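Local coordinates for tyrocidine synthase 2 (Brevibacillus parabrevis, PDB 6TA8), which belongs to the nonribosomal peptide synthetase family of modular proteins and is represented here by its condensation domain, a two-lobed alpha/beta fold, at residues F176-S181 / V316-G321; R219-W224 / S369-P374. All blocks are in the same frame, centred on the assembly; numbering follows the deposited sequence.

Contact 1. Residues F176-S181 / V316-G321; sequences FEDFSS and VTRTIG
R318 reaches out of its loop to two successive acidic residues on one turn of a helix, E177 and D178, making a salt-bridge network with two carboxylates at neighbouring parts of the edge of one guanidinium, one at each terminal nitrogen. NH1 faces E177 OE2 at 3.2 Å; the salt bridge carries only a weak hydrogen bond, with an N-H...O angle of 148°. The E177 chain runs extended beyond CG and brings CD to the edge of the guanidinium, in its plane, although the carboxylate is turned 77° out of that plane. R318 NH2 takes the second salt bridge, to D178 OD1, which also lies at the edge, near the plane, with its carboxylate turned 48° from it; the modelled separation of 2.4 Å is too short to be trusted in detail. The arginine chain bends at chi2 and chi3, carrying its end to the helix although CB does not point there.

In the condensation-domain fold, helix 169-187 starts on the last residue of the HHxxxDG signature, which begins at the end of strand 155-163, whereas 316-321 belongs to the loop between strands 297-304 and 325-332 of another sheet, so the charged pairs tie a helix of one lobe to a loop of the other.

A further hydrogen bond joins D178 OD2 to H83 NE2, giving the buried carboxylate partners at both oxygens. I320 packs on L175 and H83, and R318 on I174.

Contact 2. Residues R219-W224 / S369-P374; sequences REVAYW and SQLQPP
V221 points its side chain from helix 221-229 straight at the loop 369-374, and meets it with both methyl groups. CB is the branch point and sends its two methyls to the loop; behind it the V221 and P373 CA atoms are 6.8 Å apart. CG1 does most of the work: with this methyl trans to the backbone N (chi1 -177°) it lies against the pyrrolidine ring of P373, 3.7 Å from P373 CD and also close to P373 CG, with P373 CB a little farther at 3.9 Å. The same CG1 also touches L371 CB at 4.0 Å, so it meets the proline ring and the base of the leucine, both on its loop side. V221 CG2, the other tip, takes the leucine further out, with L371 CG 4.0 Å away. The contact is purely van der Waals, a small apolar patch made by one valine and two loop residues.

Beside V221, W224 NE1 donates to E220 OE2 at 3.0 Å and 161°, reaching the oxygen on its anti side, 21° out of the carboxylate plane. The bond gives the buried indole N-H an acceptor and helps set the ring's rotation. Y223 brings the edge of its ring, through CD2, over one face of the indole, 3.7 Å above the W224 ring plane.

This is peripheral structural packing, about 28 Å from the centre of the chain to the centre of the contact. The loop leads from helix 359-365 toward strand 383-390 of the six-stranded sheet. Y360 of that helix meets W224 edge-to-face, E220 rests on P354 and Y223 on R352 and I353, while L371 also touches L218.

Contacts 1 and 2 do not touch: their centres are about 36 Å apart and their nearest atoms about 16 Å. Along the chain their segments alternate, 176-181, 219-224, 316-321, 369-374, so the chain visits each site twice in turn within a single condensation domain. Contact 1 is charged and its centre lies about 16 Å from the centre of the chain; one side of it is on the helix that begins at the end of the HHxxxDG signature. Contact 2 is apolar and sits farther out. The loops 316-321 and 369-374 flank strand 325-332 in sequence, and each loop meets a helix from earlier in the chain.

Contact 1. Residues F176-S181 / V316-G321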
loop_
_atom_site.group_PDB
_atom_site.type_symbol
_atom_site.label_atom_id
_atom_site.label_comp_id
_atom_site.label_asym_id
_atom_site.label_seq_id
_atom_site.Cartn_x
_atom_site.Cartn_y
_atom_site.Cartn_z
ATOM N N PHE A 176 1.392 -13.632 5.624
ATOM C CA PHE A 176 1.705 -14.837 4.861
ATOM C C PHE A 176 2.674 -15.733 5.622
ATOM O O PHE A 176 2.583 -16.963 5.547
ATOM C CB PHE A 176 2.288 -14.464 3.497
ATOM C CG PHE A 176 1.395 -13.581 2.671
ATOM C CD1 PHE A 176 0.017 -13.666 2.778
ATOM C CD2 PHE A 176 1.939 -12.667 1.782
ATOM C CE1 PHE A 176 -0.803 -12.854 2.016
ATOM C CE2 PHE A 176 1.125 -11.852 1.017
ATOM C CZ PHE A 176 -0.247 -11.945 1.134
ATOM N N GLU A 177 3.611 -15.133 6.359
ATOM C CA GLU A 177 4.556 -15.923 7.138
ATOM C C GLU A 177 3.870 -16.582 8.328
ATOM O O GLU A 177 3.999 -17.792 8.542
ATOM C CB GLU A 177 5.714 -15.039 7.608
ATOM C CG GLU A 177 6.816 -14.834 6.578
ATOM C CD GLU A 177 7.802 -13.753 6.987
ATOM O OE1 GLU A 177 7.597 -12.580 6.605
ATOM O OE2 GLU A 177 8.781 -14.073 7.694
ATOM N N ASP A 178 3.125 -15.797 9.109
ATOM C CA ASP A 178 2.553 -16.315 10.347
ATOM C C ASP A 178 1.425 -17.305 10.076
ATOM O O ASP A 178 1.282 -18.298 10.796
ATOM C CB ASP A 178 2.062 -15.158 11.218
ATOM C CG ASP A 178 3.202 -14.383 11.853
ATOM O OD1 ASP A 178 4.375 -14.677 11.536
ATOM O OD2 ASP A 178 2.927 -13.479 12.672
ATOM N N PHE A 179 0.613 -17.056 9.045
ATOM C CA PHE A 179 -0.471 -17.985 8.741
ATOM C C PHE A 179 0.067 -19.300 8.193
ATOM O O PHE A 179 -0.446 -20.374 8.529
ATOM C CB PHE A 179 -1.457 -17.359 7.754
ATOM C CG PHE A 179 -2.556 -18.292 7.330
ATOM C CD1 PHE A 179 -3.562 -18.645 8.215
ATOM C CD2 PHE A 179 -2.578 -18.825 6.052
ATOM C CE1 PHE A 179 -4.571 -19.506 7.832
ATOM C CE2 PHE A 179 -3.586 -19.687 5.662
ATOM C CZ PHE A 179 -4.584 -20.027 6.553
ATOM N N SER A 180 1.096 -19.239 7.344
ATOM C CA SER A 180 1.703 -20.466 6.842
ATOM C C SER A 180 2.369 -21.254 7.960
ATOM O O SER A 180 2.435 -22.487 7.895
ATOM C CB SER A 180 2.713 -20.146 5.742
ATOM O OG SER A 180 3.242 -21.333 5.178
ATOM N N SER A 181 2.864 -20.567 8.991
ATOM C CA SER A 181 3.442 -21.257 10.138
ATOM C C SER A 181 2.360 -21.742 11.096
ATOM O O SER A 181 2.451 -22.857 11.621
ATOM C CB SER A 181 4.425 -20.337 10.864
ATOM O OG SER A 181 4.926 -20.949 12.040
ATOM N N VAL A 316 9.526 -2.280 14.667
ATOM C CA VAL A 316 8.237 -2.677 14.108
ATOM C C VAL A 316 8.453 -3.646 12.952
ATOM O O VAL A 316 7.771 -3.563 11.923
ATOM C CB VAL A 316 7.424 -1.451 13.655
ATOM C CG1 VAL A 316 6.809 -0.747 14.856
ATOM C CG2 VAL A 316 8.299 -0.494 12.861
ATOM N N THR A 317 9.396 -4.577 13.115
ATOM C CA THR A 317 9.661 -5.547 12.056
ATOM C C THR A 317 8.518 -6.544 11.916
ATOM O O THR A 317 8.114 -6.878 10.796
ATOM C CB THR A 317 10.979 -6.276 12.325
ATOM O OG1 THR A 317 11.040 -6.671 13.701
ATOM C CG2 THR A 317 12.163 -5.373 12.007
ATOM N N ARG A 318 7.985 -7.032 13.037
ATOM C CA ARG A 318 6.877 -7.978 13.037
ATOM C C ARG A 318 5.548 -7.318 13.393
ATOM O O ARG A 318 4.594 -8.016 13.753
ATOM C CB ARG A 318 7.165 -9.128 14.003
ATOM C CG ARG A 318 8.506 -9.807 13.787
ATOM C CD ARG A 318 8.527 -10.581 12.482
ATOM N NE ARG A 318 7.602 -11.709 12.508
ATOM C CZ ARG A 318 7.400 -12.532 11.484
ATOM N NH1 ARG A 318 8.061 -12.354 10.349
ATOM N NH2 ARG A 318 6.537 -13.534 11.596
ATOM N N THR A 319 5.470 -5.993 13.306
ATOM C CA THR A 319 4.272 -5.259 13.687
ATOM C C THR A 319 3.365 -5.078 12.476
ATOM O O THR A 319 3.821 -4.669 11.404
ATOM C CB THR A 319 4.637 -3.898 14.281
ATOM O OG1 THR A 319 5.377 -4.086 15.494
ATOM C CG2 THR A 319 3.382 -3.091 14.583
ATOM N N ILE A 320 2.083 -5.384 12.652
ATOM C CA ILE A 320 1.083 -5.247 11.601
ATOM C C ILE A 320 0.318 -3.950 11.830
ATOM O O ILE A 320 -0.107 -3.660 12.955
ATOM C CB ILE A 320 0.136 -6.459 11.576
ATOM C CG1 ILE A 320 0.865 -7.679 11.009
ATOM C CG2 ILE A 320 -1.121 -6.156 10.769
ATOM C CD1 ILE A 320 -0.013 -8.892 10.844
ATOM N N GLY A 321 0.159 -3.166 10.771
ATOM C CA GLY A 321 -0.524 -1.892 10.879
ATOM C C GLY A 321 -0.447 -1.156 9.562
ATOM O O GLY A 321 0.123 -1.645 8.583
#

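Contact 2. Residues R219-W224 / S369-P374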
loop_
_atom_site.group_PDB
_atom_site.type_symbol
_atom_site.label_atom_id
_atom_site.label_comp_id
_atom_site.label_asym_id
_atom_site.label_seq_id
_atom_site.Cartn_x
_atom_site.Cartn_y
_atom_site.Cartn_z
ATOM N N ARG A 219 14.421 20.009 12.056
ATOM C CA ARG A 219 15.536 20.262 11.154
ATOM C C ARG A 219 15.198 19.964 9.698
ATOM O O ARG A 219 16.015 20.254 8.819
ATOM C CB ARG A 219 16.751 19.434 11.582
ATOM C CG ARG A 219 17.210 19.714 13.006
ATOM C CD ARG A 219 18.550 19.062 13.300
ATOM N NE ARG A 219 18.422 17.909 14.187
ATOM C CZ ARG A 219 18.852 16.687 13.892
ATOM N NH1 ARG A 219 19.441 16.451 12.727
ATOM N NH2 ARG A 219 18.696 15.698 14.762
ATOM N N GLU A 220 14.021 19.399 9.428
ATOM C CA GLU A 220 13.585 19.100 8.071
ATOM C C GLU A 220 12.791 20.232 7.433
ATOM O O GLU A 220 12.598 20.215 6.213
ATOM C CB GLU A 220 12.719 17.835 8.056
ATOM C CG GLU A 220 13.454 16.543 8.349
ATOM C CD GLU A 220 12.548 15.332 8.218
ATOM O OE1 GLU A 220 12.547 14.480 9.131
ATOM O OE2 GLU A 220 11.829 15.239 7.201
ATOM N N VAL A 221 12.328 21.205 8.223
ATOM C CA VAL A 221 11.408 22.217 7.711
ATOM C C VAL A 221 12.048 23.012 6.581
ATOM O O VAL A 221 11.385 23.364 5.597
ATOM C CB VAL A 221 10.935 23.137 8.854
ATOM C CG1 VAL A 221 9.923 24.148 8.340
ATOM C CG2 VAL A 221 10.344 22.311 9.986
ATOM N N ALA A 222 13.348 23.302 6.696
ATOM C CA ALA A 222 14.025 24.068 5.654
ATOM C C ALA A 222 14.025 23.330 4.321
ATOM O O ALA A 222 13.945 23.964 3.262
ATOM C CB ALA A 222 15.457 24.388 6.083
ATOM N N TYR A 223 14.107 21.999 4.347
ATOM C CA TYR A 223 14.101 21.236 3.104
ATOM C C TYR A 223 12.720 21.239 2.462
ATOM O O TYR A 223 12.577 21.542 1.272
ATOM C CB TYR A 223 14.568 19.803 3.359
ATOM C CG TYR A 223 14.303 18.879 2.193
ATOM C CD1 TYR A 223 15.113 18.905 1.068
ATOM C CD2 TYR A 223 13.235 17.989 2.215
ATOM C CE1 TYR A 223 14.873 18.068 -0.003
ATOM C CE2 TYR A 223 12.987 17.148 1.146
ATOM C CZ TYR A 223 13.811 17.192 0.041
ATOM O OH TYR A 223 13.572 16.360 -1.027
ATOM N N TRP A 224 11.687 20.895 3.236
ATOM C CA TRP A 224 10.335 20.854 2.688
ATOM C C TRP A 224 9.849 22.238 2.280
ATOM O O TRP A 224 9.080 22.365 1.321
ATOM C CB TRP A 224 9.373 20.230 3.699
ATOM C CG TRP A 224 9.725 18.826 4.091
ATOM C CD1 TRP A 224 10.152 18.402 5.315
ATOM C CD2 TRP A 224 9.677 17.662 3.256
ATOM N NE1 TRP A 224 10.373 17.045 5.295
ATOM C CE2 TRP A 224 10.089 16.568 4.043
ATOM C CE3 TRP A 224 9.327 17.438 1.922
ATOM C CZ2 TRP A 224 10.160 15.271 3.540
ATOM C CZ3 TRP A 224 9.398 16.148 1.423
ATOM C CH2 TRP A 224 9.812 15.082 2.231
ATOM N N SER A 369 3.309 22.861 16.865
ATOM C CA SER A 369 4.029 24.124 16.945
ATOM C C SER A 369 4.059 24.775 15.571
ATOM O O SER A 369 4.238 24.093 14.559
ATOM C CB SER A 369 5.458 23.922 17.464
ATOM O OG SER A 369 6.215 23.120 16.573
ATOM N N GLN A 370 3.882 26.094 15.547
ATOM C CA GLN A 370 4.028 26.860 14.315
ATOM C C GLN A 370 5.499 26.883 13.924
ATOM O O GLN A 370 6.325 27.487 14.617
ATOM C CB GLN A 370 3.482 28.272 14.499
ATOM C CG GLN A 370 1.970 28.382 14.342
ATOM C CD GLN A 370 1.558 28.855 12.961
ATOM O OE1 GLN A 370 2.209 29.714 12.366
ATOM N NE2 GLN A 370 0.469 28.295 12.443
ATOM N N LEU A 371 5.830 26.221 12.819
ATOM C CA LEU A 371 7.222 26.054 12.427
ATOM C C LEU A 371 7.823 27.388 12.000
ATOM O O LEU A 371 7.191 28.169 11.284
ATOM C CB LEU A 371 7.331 25.030 11.295
ATOM C CG LEU A 371 6.878 23.594 11.604
ATOM C CD1 LEU A 371 7.197 23.208 13.044
ATOM C CD2 LEU A 371 5.395 23.381 11.305
ATOM N N GLN A 372 9.052 27.644 12.451
ATOM C CA GLN A 372 9.685 28.941 12.222
ATOM C C GLN A 372 9.745 29.339 10.751
ATOM O O GLN A 372 9.472 30.515 10.452
ATOM C CB GLN A 372 11.083 28.950 12.860
ATOM C CG GLN A 372 11.088 28.605 14.343
ATOM C CD GLN A 372 12.068 27.497 14.685
ATOM O OE1 GLN A 372 13.126 27.376 14.066
ATOM N NE2 GLN A 372 11.719 26.683 15.674
ATOM N N PRO A 373 10.085 28.465 9.805
ATOM C CA PRO A 373 9.802 28.763 8.400
ATOM C C PRO A 373 8.365 28.408 8.066
ATOM O O PRO A 373 7.940 27.262 8.274
ATOM C CB PRO A 373 10.792 27.869 7.633
ATOM C CG PRO A 373 11.745 27.336 8.671
ATOM C CD PRO A 373 10.948 27.278 9.927
ATOM N N PRO A 374 7.580 29.365 7.564
ATOM C CA PRO A 374 6.156 29.096 7.310
ATOM C C PRO A 374 5.926 28.005 6.276
ATOM O O PRO A 374 5.871 28.279 5.073
ATOM C CB PRO A 374 5.623 30.450 6.822
ATOM C CG PRO A 374 6.607 31.459 7.331
ATOM C CD PRO A 374 7.935 30.768 7.298
#